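Local coordinates for ABC transporter binding protein AcbH (PDB 3OO8) that binds beta-D-galactopyranose with exclusive preference as the extracellular solute receptor of a bacterial ABC transporter, at residues A[28-33]-A[312-317]; A[83-88]-A[316-321]; A[47-52]-A[60-65]. The protein carries 2 engineered substitutions. All coordinates share one frame; numbering follows the deposited sequence.

Contact 1 of 3, residues A[28-33]-A[312-317]; sequences GPITFG and AAAAKK
Ile-30, the first residue of strand 30-34, rests its CG2 methyl on the first turn of helix 312-322, and this branch carries the apolar part of the contact. CG2 lies 3.6 Å from CB of Ala-314, a methyl-on-methyl approach. It also lies 3.9 Å from the backbone N of Ala-315, so the methyl sits over the alanine CB and the adjoining backbone N together. The torsions account for this: CG1 takes the crowded position between the backbone N and the carbonyl carbon (chi1 68°), which leaves CG2 beside the N and directed at the helix. The methyl of Ala-315 itself stays 4.6 Å from CG2 and adds only a looser flank. Small side chains let the backbones come close, with CA of Ile-30 6.5 Å from CA of Ala-315.

Polar atoms contribute by van der Waals contact alone. The carbonyl O of Gly-28 lies 3.7 Å from CB of Ala-314, so this methyl is met by both the loop and the strand. No hydrogen bond crosses between the segments. Backbone bonding within 312-317 follows the helix instead, with Lys-316 N bonded to Ala-312 O at 2.9 Å. In all, about 140 Å² is buried, Ile-30 and Ala-314 giving the larger shares.

Around the contact, Ile-30 is bonded through its backbone to Pro-59 and Thr-61 and packs on Val-60 of strand 60-64. It also touches Leu-85 of strand 85-89 and Val-318 one turn along the helix, so helix 312-322 lies against the middle of three neighbouring parallel strands.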
ATOM      1  N   GLY A  28      30.883  -3.495 -14.699  1.00 34.83           N
ATOM      2  CA  GLY A  28      31.288  -2.076 -14.763  1.00 30.90           C
ATOM      3  C   GLY A  28      30.319  -1.190 -14.008  1.00 26.75           C
ATOM      4  O   GLY A  28      29.184  -1.612 -13.774  1.00 30.79           O
ATOM      5  N   PRO A  29      30.740   0.028 -13.626  1.00 24.10           N
ATOM      6  CA  PRO A  29      29.865   0.900 -12.792  1.00 23.55           C
ATOM      7  C   PRO A  29      28.486   1.137 -13.397  1.00 20.33           C
ATOM      8  O   PRO A  29      28.380   1.529 -14.566  1.00 20.60           O
ATOM      9  CB  PRO A  29      30.608   2.236 -12.730  1.00 25.66           C
ATOM     10  CG  PRO A  29      32.010   1.939 -13.124  1.00 26.68           C
ATOM     11  CD  PRO A  29      32.034   0.661 -13.940  1.00 27.64           C
ATOM     12  N   ILE A  30      27.442   0.898 -12.608  1.00 14.16           N
ATOM     13  CA  ILE A  30      26.091   1.281 -13.024  1.00 12.15           C
ATOM     14  C   ILE A  30      25.663   2.611 -12.423  1.00 13.25           C
ATOM     15  O   ILE A  30      26.219   3.044 -11.429  1.00 14.84           O
ATOM     16  CB  ILE A  30      25.053   0.179 -12.689  1.00 13.31           C
ATOM     17  CG1 ILE A  30      24.854   0.024 -11.180  1.00 11.68           C
ATOM     18  CG2 ILE A  30      25.468  -1.145 -13.309  1.00 15.44           C
ATOM     19  CD1 ILE A  30      23.521  -0.664 -10.771  1.00 13.27           C
ATOM     20  N   THR A  31      24.669   3.260 -13.030  1.00 11.63           N
ATOM     21  CA  THR A  31      24.023   4.387 -12.388  1.00  9.82           C
ATOM     22  C   THR A  31      22.661   3.949 -11.856  1.00 10.55           C
ATOM     23  O   THR A  31      22.051   3.007 -12.359  1.00 12.31           O
ATOM     24  CB  THR A  31      23.868   5.573 -13.353  1.00 12.46           C
ATOM     25  OG1 THR A  31      23.207   5.137 -14.551  1.00 16.44           O
ATOM     26  CG2 THR A  31      25.265   6.133 -13.691  1.00 12.01           C
ATOM     27  N   PHE A  32      22.188   4.665 -10.840  1.00 12.06           N
ATOM     28  CA  PHE A  32      20.951   4.284 -10.179  1.00 12.92           C
ATOM     29  C   PHE A  32      20.111   5.530  -9.976  1.00 13.66           C
ATOM     30  O   PHE A  32      20.509   6.447  -9.267  1.00 14.65           O
ATOM     31  CB  PHE A  32      21.243   3.661  -8.800  1.00 11.97           C
ATOM     32  CG  PHE A  32      20.282   2.579  -8.423  1.00 11.54           C
ATOM     33  CD1 PHE A  32      20.748   1.348  -8.006  1.00  9.15           C
ATOM     34  CD2 PHE A  32      18.905   2.814  -8.447  1.00 10.61           C
ATOM     35  CE1 PHE A  32      19.864   0.330  -7.665  1.00  7.96           C
ATOM     36  CE2 PHE A  32      18.006   1.794  -8.092  1.00 11.49           C
ATOM     37  CZ  PHE A  32      18.507   0.535  -7.721  1.00 11.00           C
ATOM     38  N   GLY A  33      18.941   5.560 -10.604  1.00 11.49           N
ATOM     39  CA  GLY A  33      18.025   6.683 -10.434  1.00 11.74           C
ATOM     40  C   GLY A  33      17.242   6.458  -9.168  1.00 12.57           C
ATOM     41  O   GLY A  33      16.543   5.444  -9.046  1.00 12.99           O
ATOM     42  N   ALA A 312      23.021  -3.350 -18.661  1.00 16.27           N
ATOM     43  CA  ALA A 312      21.977  -4.221 -18.109  1.00 14.76           C
ATOM     44  C   ALA A 312      22.492  -5.422 -17.343  1.00 15.81           C
ATOM     45  O   ALA A 312      21.904  -5.812 -16.337  1.00 14.61           O
ATOM     46  CB  ALA A 312      20.989  -4.670 -19.222  1.00 14.69           C
ATOM     47  N   ALA A 313      23.561  -6.050 -17.835  1.00 14.08           N
ATOM     48  CA  ALA A 313      24.082  -7.246 -17.177  1.00 17.56           C
ATOM     49  C   ALA A 313      24.495  -6.960 -15.739  1.00 17.11           C
ATOM     50  O   ALA A 313      24.169  -7.736 -14.828  1.00 17.46           O
ATOM     51  CB  ALA A 313      25.267  -7.825 -17.975  1.00 16.15           C
ATOM     52  N   ALA A 314      25.202  -5.846 -15.549  1.00 16.93           N
ATOM     53  CA  ALA A 314      25.676  -5.473 -14.221  1.00 15.29           C
ATOM     54  C   ALA A 314      24.484  -5.066 -13.367  1.00 14.08           C
ATOM     55  O   ALA A 314      24.429  -5.359 -12.160  1.00 14.69           O
ATOM     56  CB  ALA A 314      26.706  -4.337 -14.299  1.00 16.71           C
ATOM     57  N   ALA A 315      23.515  -4.418 -14.012  1.00 11.16           N
ATOM     58  CA  ALA A 315      22.307  -3.948 -13.263  1.00 11.01           C
ATOM     59  C   ALA A 315      21.555  -5.161 -12.719  1.00 12.02           C
ATOM     60  O   ALA A 315      21.031  -5.154 -11.603  1.00 12.67           O
ATOM     61  CB  ALA A 315      21.395  -3.119 -14.180  1.00 11.55           C
ATOM     62  N   LYS A 316      21.499  -6.224 -13.510  1.00 11.48           N
ATOM     63  CA  LYS A 316      20.824  -7.432 -13.062  1.00 11.81           C
ATOM     64  C   LYS A 316      21.511  -8.065 -11.861  1.00 11.49           C
ATOM     65  O   LYS A 316      20.847  -8.629 -11.012  1.00 13.71           O
ATOM     66  CB  LYS A 316      20.688  -8.436 -14.219  1.00 11.08           C
ATOM     67  CG  LYS A 316      19.624  -8.045 -15.218  1.00 10.24           C
ATOM     68  CD  LYS A 316      19.645  -8.988 -16.443  1.00 13.30           C
ATOM     69  CE  LYS A 316      18.555  -8.629 -17.428  1.00 15.82           C
ATOM     70  NZ  LYS A 316      18.664  -9.534 -18.647  1.00 17.42           N
ATOM     71  N   LYS A 317      22.838  -7.964 -11.766  1.00 14.28           N
ATOM     72  CA  LYS A 317      23.522  -8.543 -10.606  1.00 13.47           C
ATOM     73  C   LYS A 317      23.139  -7.777  -9.358  1.00 13.03           C
ATOM     74  O   LYS A 317      22.948  -8.367  -8.303  1.00 12.86           O
ATOM     75  CB  LYS A 317      25.050  -8.487 -10.748  1.00 14.93           C
ATOM     76  CG  LYS A 317      25.617  -9.395 -11.840  1.00 20.57           C
ATOM     77  CD  LYS A 317      27.146  -9.523 -11.686  1.00 32.32           C
ATOM     78  CE  LYS A 317      27.537 -10.171 -10.348  1.00 38.55           C
ATOM     79  NZ  LYS A 317      29.002 -10.482 -10.180  1.00 44.58           N
TER

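Contact 2 of 3, residues A[83-88]-A[316-321]; sequences DSLATW and KKVLQY
Leu-85 and Leu-319 form the nearest backbone pair, their CA atoms 8.4 Å apart, a spacing that rules out main-chain contact and leaves the joining of strand 85-89 to helix 312-322 to side chains. Leu-85 supplies the whole of the strand's share, about 80 of the 136 Å² buried, and its side chain leaves the backbone toward the helix.

The two delta methyls of Leu-85 divide most of the work. CD1 goes to Val-318, lying 3.9 Å from CB and 4.0 Å from CG1, and the two side chains pass at a slant; CD1 also borders Leu-319 CG at 4.1 Å. CD2 goes to Leu-319, 3.7 Å from CG and 3.8 Å from CD1, with Leu-319 CD2 only slightly farther at 3.9 Å. Here the leucines run alongside each other in opposite directions, so that the branched end of one lies against the branched end of the other. In Leu-85, CG stands beside the backbone N (chi1 -72°) and the chain continues extended to CD1 (chi2 179°), a shape that carries the fork out to two successive helix residues. Val-318 has CG1 anti to its N (chi1 175°), and that is the methyl Leu-85 meets. All three side chains are buried, and the interface between the segments contains no hydrogen bond.

Before the strand, Ser-84 OG is hydrogen-bonded to Lys-310 O, tying the strand's approach to the loop that leads into the helix. Leu-85 is also flanked by Phe-32 and Leu-305. Its strand pairs with 30-34 in parallel and with 301-304 antiparallel, while Ala-86 and Trp-88 turn their side chains to helix 67-79.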
ATOM      1  N   ASP A  83      18.870   5.960 -16.026  1.00 14.93           N
ATOM      2  CA  ASP A  83      19.948   5.250 -15.324  1.00 14.43           C
ATOM      3  C   ASP A  83      19.790   3.748 -15.541  1.00 12.84           C
ATOM      4  O   ASP A  83      18.766   3.294 -16.078  1.00 13.51           O
ATOM      5  CB  ASP A  83      19.882   5.597 -13.835  1.00 11.61           C
ATOM      6  CG  ASP A  83      20.025   7.074 -13.604  1.00 16.10           C
ATOM      7  OD1 ASP A  83      21.162   7.587 -13.725  1.00 17.27           O
ATOM      8  OD2 ASP A  83      19.007   7.729 -13.313  1.00 17.10           O
ATOM      9  N   SER A  84      20.771   2.975 -15.073  1.00 11.31           N
ATOM     10  CA  SER A  84      20.813   1.532 -15.310  1.00 10.82           C
ATOM     11  C   SER A  84      19.689   0.787 -14.600  1.00 11.67           C
ATOM     12  O   SER A  84      19.229  -0.284 -15.043  1.00 14.84           O
ATOM     13  CB  SER A  84      22.140   0.969 -14.771  1.00 14.15           C
ATOM     14  OG  SER A  84      23.273   1.607 -15.365  1.00 14.04           O
ATOM     15  N   LEU A  85      19.370   1.318 -13.425  1.00 11.42           N
ATOM     16  CA  LEU A  85      18.310   0.847 -12.548  1.00 10.71           C
ATOM     17  C   LEU A  85      17.605   2.075 -12.004  1.00  9.59           C
ATOM     18  O   LEU A  85      18.173   3.157 -11.990  1.00 10.98           O
ATOM     19  CB  LEU A  85      18.918   0.109 -11.333  1.00  9.26           C
ATOM     20  CG  LEU A  85      19.506  -1.245 -11.711  1.00  8.80           C
ATOM     21  CD1 LEU A  85      20.124  -1.982 -10.526  1.00 11.39           C
ATOM     22  CD2 LEU A  85      18.398  -2.118 -12.348  1.00 11.98           C
ATOM     23  N   ALA A  86      16.365   1.901 -11.563  1.00  9.63           N
ATOM     24  CA  ALA A  86      15.652   2.987 -10.902  1.00  9.92           C
ATOM     25  C   ALA A  86      14.677   2.545  -9.810  1.00  8.58           C
ATOM     26  O   ALA A  86      14.172   1.448  -9.804  1.00 10.56           O
ATOM     27  CB  ALA A  86      14.917   3.859 -11.964  1.00 12.70           C
ATOM     28  N   THR A  87      14.441   3.418  -8.857  1.00  9.97           N
ATOM     29  CA  THR A  87      13.419   3.187  -7.882  1.00  8.93           C
ATOM     30  C   THR A  87      12.020   3.335  -8.461  1.00 10.21           C
ATOM     31  O   THR A  87      11.743   4.296  -9.168  1.00 12.15           O
ATOM     32  CB  THR A  87      13.507   4.276  -6.814  1.00  8.50           C
ATOM     33  OG1 THR A  87      13.557   5.578  -7.431  1.00 11.69           O
ATOM     34  CG2 THR A  87      14.775   4.072  -5.964  1.00 10.83           C
ATOM     35  N   TRP A  88      11.129   2.402  -8.146  1.00  8.66           N
ATOM     36  CA  TRP A  88       9.734   2.590  -8.537  1.00  9.53           C
ATOM     37  C   TRP A  88       8.859   1.809  -7.553  1.00 11.56           C
ATOM     38  O   TRP A  88       9.265   1.560  -6.426  1.00 11.70           O
ATOM     39  CB  TRP A  88       9.484   2.207 -10.023  1.00  9.98           C
ATOM     40  CG  TRP A  88       8.183   2.786 -10.521  1.00 11.49           C
ATOM     41  CD1 TRP A  88       7.085   2.100 -10.978  1.00 12.02           C
ATOM     42  CD2 TRP A  88       7.830   4.175 -10.556  1.00 12.21           C
ATOM     43  NE1 TRP A  88       6.077   2.982 -11.285  1.00 12.73           N
ATOM     44  CE2 TRP A  88       6.498   4.257 -11.030  1.00 11.84           C
ATOM     45  CE3 TRP A  88       8.495   5.356 -10.212  1.00 14.68           C
ATOM     46  CZ2 TRP A  88       5.822   5.482 -11.161  1.00 14.25           C
ATOM     47  CZ3 TRP A  88       7.817   6.592 -10.377  1.00 10.61           C
ATOM     48  CH2 TRP A  88       6.502   6.622 -10.839  1.00 12.16           C
ATOM     49  N   LYS A 316      21.499  -6.224 -13.510  1.00 11.48           N
ATOM     50  CA  LYS A 316      20.824  -7.432 -13.062  1.00 11.81           C
ATOM     51  C   LYS A 316      21.511  -8.065 -11.861  1.00 11.49           C
ATOM     52  O   LYS A 316      20.847  -8.629 -11.012  1.00 13.71           O
ATOM     53  CB  LYS A 316      20.688  -8.436 -14.219  1.00 11.08           C
ATOM     54  CG  LYS A 316      19.624  -8.045 -15.218  1.00 10.24           C
ATOM     55  CD  LYS A 316      19.645  -8.988 -16.443  1.00 13.30           C
ATOM     56  CE  LYS A 316      18.555  -8.629 -17.428  1.00 15.82           C
ATOM     57  NZ  LYS A 316      18.664  -9.534 -18.647  1.00 17.42           N
ATOM     58  N   LYS A 317      22.838  -7.964 -11.766  1.00 14.28           N
ATOM     59  CA  LYS A 317      23.522  -8.543 -10.606  1.00 13.47           C
ATOM     60  C   LYS A 317      23.139  -7.777  -9.358  1.00 13.03           C
ATOM     61  O   LYS A 317      22.948  -8.367  -8.303  1.00 12.86           O
ATOM     62  CB  LYS A 317      25.050  -8.487 -10.748  1.00 14.93           C
ATOM     63  CG  LYS A 317      25.617  -9.395 -11.840  1.00 20.57           C
ATOM     64  CD  LYS A 317      27.146  -9.523 -11.686  1.00 32.32           C
ATOM     65  CE  LYS A 317      27.537 -10.171 -10.348  1.00 38.55           C
ATOM     66  NZ  LYS A 317      29.002 -10.482 -10.180  1.00 44.58           N
ATOM     67  N   VAL A 318      23.011  -6.460  -9.511  1.00 10.32           N
ATOM     68  CA  VAL A 318      22.639  -5.598  -8.385  1.00 10.09           C
ATOM     69  C   VAL A 318      21.196  -5.931  -7.982  1.00 11.65           C
ATOM     70  O   VAL A 318      20.875  -6.018  -6.794  1.00 10.92           O
ATOM     71  CB  VAL A 318      22.886  -4.102  -8.669  1.00  8.59           C
ATOM     72  CG1 VAL A 318      22.349  -3.240  -7.500  1.00  9.07           C
ATOM     73  CG2 VAL A 318      24.385  -3.820  -8.794  1.00 11.74           C
ATOM     74  N   LEU A 319      20.306  -6.112  -8.958  1.00 10.49           N
ATOM     75  CA  LEU A 319      18.940  -6.519  -8.615  1.00 10.52           C
ATOM     76  C   LEU A 319      18.890  -7.854  -7.866  1.00 11.66           C
ATOM     77  O   LEU A 319      18.081  -8.026  -6.962  1.00 11.82           O
ATOM     78  CB  LEU A 319      18.063  -6.591  -9.867  1.00 11.36           C
ATOM     79  CG  LEU A 319      17.628  -5.272 -10.521  1.00  9.93           C
ATOM     80  CD1 LEU A 319      16.868  -5.538 -11.843  1.00 12.27           C
ATOM     81  CD2 LEU A 319      16.774  -4.371  -9.590  1.00 12.63           C
ATOM     82  N   GLN A 320      19.705  -8.830  -8.281  1.00 12.15           N
ATOM     83  CA  GLN A 320      19.767 -10.097  -7.560  1.00 12.88           C
ATOM     84  C   GLN A 320      20.109  -9.882  -6.096  1.00 13.47           C
ATOM     85  O   GLN A 320      19.521 -10.521  -5.235  1.00 14.23           O
ATOM     86  CB  GLN A 320      20.766 -11.048  -8.226  1.00 13.43           C
ATOM     87  CG  GLN A 320      20.226 -11.502  -9.531  1.00 17.26           C
ATOM     88  CD  GLN A 320      21.206 -12.330 -10.355  1.00 24.35           C
ATOM     89  OE1 GLN A 320      22.275 -12.698  -9.882  1.00 27.73           O
ATOM     90  NE2 GLN A 320      20.829 -12.634 -11.587  1.00 24.83           N
ATOM     91  N   TYR A 321      21.048  -8.986  -5.825  1.00 11.75           N
ATOM     92  CA  TYR A 321      21.412  -8.659  -4.447  1.00 11.73           C
ATOM     93  C   TYR A 321      20.257  -7.994  -3.715  1.00 11.84           C
ATOM     94  O   TYR A 321      19.975  -8.301  -2.532  1.00 11.44           O
ATOM     95  CB  TYR A 321      22.684  -7.788  -4.420  1.00 11.90           C
ATOM     96  CG  TYR A 321      22.959  -7.275  -3.020  1.00 10.56           C
ATOM     97  CD1 TYR A 321      23.671  -8.055  -2.105  1.00 15.07           C
ATOM     98  CD2 TYR A 321      22.437  -6.079  -2.596  1.00 14.05           C
ATOM     99  CE1 TYR A 321      23.853  -7.624  -0.814  1.00 21.23           C
ATOM    100  CE2 TYR A 321      22.641  -5.640  -1.335  1.00 20.03           C
ATOM    101  CZ  TYR A 321      23.320  -6.409  -0.452  1.00 18.14           C
ATOM    102  OH  TYR A 321      23.474  -5.905   0.827  1.00 28.83           O
TER

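Contact 3 of 3, residues A[47-52]-A[60-65]; sequences SLMQQA and VTVNTT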
ATOM      1  N   SER A  47      23.961   3.491   1.905  1.00 13.67           N
ATOM      2  CA  SER A  47      24.612   2.391   2.603  1.00 14.82           C
ATOM      3  C   SER A  47      24.335   1.070   1.923  1.00 13.24           C
ATOM      4  O   SER A  47      25.223   0.246   1.782  1.00 13.32           O
ATOM      5  CB  SER A  47      24.106   2.319   4.046  1.00 16.22           C
ATOM      6  OG  SER A  47      24.779   1.301   4.752  1.00 21.85           O
ATOM      7  N   LEU A  48      23.081   0.861   1.509  1.00 12.96           N
ATOM      8  CA  LEU A  48      22.715  -0.390   0.844  1.00 11.60           C
ATOM      9  C   LEU A  48      23.512  -0.587  -0.422  1.00 11.05           C
ATOM     10  O   LEU A  48      23.908  -1.690  -0.719  1.00 11.24           O
ATOM     11  CB  LEU A  48      21.227  -0.420   0.476  1.00 10.81           C
ATOM     12  CG  LEU A  48      20.695  -1.693  -0.175  1.00 13.88           C
ATOM     13  CD1 LEU A  48      20.781  -2.846   0.811  1.00 15.08           C
ATOM     14  CD2 LEU A  48      19.248  -1.531  -0.746  1.00 13.73           C
ATOM     15  N   MET A  49      23.743   0.488  -1.174  1.00 10.05           N
ATOM     16  CA  MET A  49      24.463   0.299  -2.434  1.00  8.54           C
ATOM     17  C   MET A  49      25.943  -0.029  -2.160  1.00 11.10           C
ATOM     18  O   MET A  49      26.561  -0.775  -2.928  1.00 12.02           O
ATOM     19  CB  MET A  49      24.267   1.497  -3.363  1.00 10.41           C
ATOM     20  CG  MET A  49      22.841   1.537  -3.969  1.00 10.29           C
ATOM     21  SD  MET A  49      22.491   0.141  -5.028  1.00 13.30           S
ATOM     22  CE  MET A  49      21.482  -0.873  -3.919  1.00 14.25           C
ATOM     23  N   GLN A  50      26.502   0.525  -1.075  1.00 13.41           N
ATOM     24  CA  GLN A  50      27.872   0.127  -0.674  1.00 13.82           C
ATOM     25  C   GLN A  50      27.899  -1.377  -0.401  1.00 14.72           C
ATOM     26  O   GLN A  50      28.820  -2.068  -0.839  1.00 12.48           O
ATOM     27  CB  GLN A  50      28.330   0.882   0.572  1.00 13.57           C
ATOM     28  CG  GLN A  50      28.365   2.384   0.374  1.00 15.84           C
ATOM     29  CD  GLN A  50      28.966   3.110   1.541  1.00 17.99           C
ATOM     30  OE1 GLN A  50      28.798   2.720   2.691  1.00 18.45           O
ATOM     31  NE2 GLN A  50      29.667   4.196   1.246  1.00 21.03           N
ATOM     32  N   GLN A  51      26.887  -1.902   0.299  1.00 13.67           N
ATOM     33  CA  GLN A  51      26.819  -3.333   0.593  1.00 13.32           C
ATOM     34  C   GLN A  51      26.637  -4.149  -0.705  1.00 13.42           C
ATOM     35  O   GLN A  51      27.242  -5.215  -0.877  1.00 14.62           O
ATOM     36  CB  GLN A  51      25.756  -3.641   1.653  1.00 14.79           C
ATOM     37  CG  GLN A  51      26.010  -2.972   3.018  1.00 17.05           C
ATOM     38  CD  GLN A  51      25.214  -3.669   4.136  1.00 21.73           C
ATOM     39  OE1 GLN A  51      25.100  -4.892   4.143  1.00 35.99           O
ATOM     40  NE2 GLN A  51      24.728  -2.910   5.084  1.00 27.73           N
ATOM     41  N   ALA A  52      25.863  -3.607  -1.653  1.00 11.99           N
ATOM     42  CA  ALA A  52      25.659  -4.249  -2.964  1.00 12.39           C
ATOM     43  C   ALA A  52      26.959  -4.366  -3.731  1.00 12.86           C
ATOM     44  O   ALA A  52      27.276  -5.421  -4.309  1.00 13.63           O
ATOM     45  CB  ALA A  52      24.593  -3.479  -3.781  1.00 11.08           C
ATOM     46  N   VAL A  60      28.439   1.387  -7.926  1.00 12.02           N
ATOM     47  CA  VAL A  60      27.184   2.100  -8.173  1.00 13.50           C
ATOM     48  C   VAL A  60      27.318   3.587  -7.917  1.00 12.76           C
ATOM     49  O   VAL A  60      27.830   4.017  -6.878  1.00 14.62           O
ATOM     50  CB  VAL A  60      26.060   1.578  -7.226  1.00 11.94           C
ATOM     51  CG1 VAL A  60      24.704   2.232  -7.517  1.00 13.93           C
ATOM     52  CG2 VAL A  60      25.932   0.049  -7.315  1.00 12.76           C
ATOM     53  N   THR A  61      26.809   4.374  -8.865  1.00 12.58           N
ATOM     54  CA  THR A  61      26.626   5.801  -8.653  1.00 14.07           C
ATOM     55  C   THR A  61      25.153   6.104  -8.491  1.00 13.59           C
ATOM     56  O   THR A  61      24.376   5.851  -9.414  1.00 12.91           O
ATOM     57  CB  THR A  61      27.179   6.628  -9.849  1.00 13.47           C
ATOM     58  OG1 THR A  61      28.602   6.507  -9.836  1.00 14.11           O
ATOM     59  CG2 THR A  61      26.839   8.108  -9.642  1.00 10.89           C
ATOM     60  N   VAL A  62      24.786   6.678  -7.343  1.00 10.66           N
ATOM     61  CA  VAL A  62      23.384   6.973  -7.074  1.00 13.23           C
ATOM     62  C   VAL A  62      23.106   8.399  -7.516  1.00 12.67           C
ATOM     63  O   VAL A  62      23.731   9.351  -7.029  1.00 15.60           O
ATOM     64  CB  VAL A  62      23.012   6.799  -5.589  1.00 13.49           C
ATOM     65  CG1 VAL A  62      21.520   7.065  -5.395  1.00 14.12           C
ATOM     66  CG2 VAL A  62      23.320   5.391  -5.113  1.00 14.92           C
ATOM     67  N   ASN A  63      22.167   8.527  -8.446  1.00 13.20           N
ATOM     68  CA  ASN A  63      21.721   9.820  -8.937  1.00 14.39           C
ATOM     69  C   ASN A  63      20.380  10.103  -8.281  1.00 14.65           C
ATOM     70  O   ASN A  63      19.367   9.520  -8.667  1.00 16.33           O
ATOM     71  CB  ASN A  63      21.620   9.784 -10.472  1.00 14.88           C
ATOM     72  CG  ASN A  63      22.987   9.702 -11.152  1.00 13.86           C
ATOM     73  OD1 ASN A  63      23.971  10.253 -10.656  1.00 18.85           O
ATOM     74  ND2 ASN A  63      23.061   9.015 -12.292  1.00 15.16           N
ATOM     75  N   THR A  64      20.390  10.968  -7.263  1.00 15.03           N
ATOM     76  CA  THR A  64      19.199  11.273  -6.495  1.00 15.59           C
ATOM     77  C   THR A  64      18.475  12.463  -7.055  1.00 18.43           C
ATOM     78  O   THR A  64      19.098  13.468  -7.397  1.00 18.71           O
ATOM     79  CB  THR A  64      19.542  11.515  -5.010  1.00 15.41           C
ATOM     80  OG1 THR A  64      20.163  10.336  -4.470  1.00 16.17           O
ATOM     81  CG2 THR A  64      18.303  11.864  -4.193  1.00 16.87           C
ATOM     82  N   THR A  65      17.162  12.328  -7.189  1.00 16.04           N
ATOM     83  CA  THR A  65      16.298  13.418  -7.622  1.00 18.00           C
ATOM     84  C   THR A  65      15.245  13.613  -6.536  1.00 19.28           C
ATOM     85  O   THR A  65      14.810  12.658  -5.878  1.00 18.84           O
ATOM     86  CB  THR A  65      15.592  13.060  -8.937  1.00 19.46           C
ATOM     87  OG1 THR A  65      16.575  12.951  -9.959  1.00 22.68           O
ATOM     88  CG2 THR A  65      14.573  14.112  -9.349  1.00 21.65           C
TER
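Met-49 of helix 39-56 folds its side chain over Val-60 and Val-62, alternate residues of strand 60-64 whose side chains both point at the helix. The close part is centred on the sulfur and the carbon before it. SD lies 3.9 Å from Val-60 CG1 and 4.1 Å from Val-60 CG2, so it faces both methyls of that valine. CG sits 4.0 Å from Val-62 CG2, where the two side chains meet at about a right angle. Bends at chi2 (-64°) and chi3 (102°) carry the terminal CE away from the valines. Besides meeting Val-60, SD packs against the ring of Phe-32, and the side chain also touches Ile-322 of helix 312-322. Replacing Met-49 by alanine removes SD and CG, which is likely to leave Val-60 and Val-62 without the methionine that fills the space between them and the helix.

The other side is looser: Gln-50 and Thr-61 direct their side chains away and are exposed. Val-60 and Val-62 themselves are partly exposed, whereas Met-49 is buried. No hydrogen bond joins the two segments, and 128 Å² is buried between them.

Strand 60-64 pairs in parallel with 30-34, and helix 39-56 connects the two. This is a beta-alpha-beta crossover, the helix packed by Met-49 on the strands it links, as expected in the alpha/beta lobe of a class 2 solute-binding protein.

All three contacts lie on one side of the chain's centre, around the parallel strands 60-64, 30-34 and 85-89 of a single mixed sheet. Contacts 1 and 2 have centres about 6 Å apart and share helix 312-322, which packs on both 30-34 and 85-89. Contact 3 has its centre about 11 Å from contact 1 and 10 Å from contact 2. Along the chain it is nested inside the loop closed by contact 1 and is complete before contact 2 opens. Tyr-321 packs on Ala-52, joining helix 312-322 to helix 39-56. A late helix is thus brought back onto the N-terminal strands, so one lobe is assembled from sequence-distant parts.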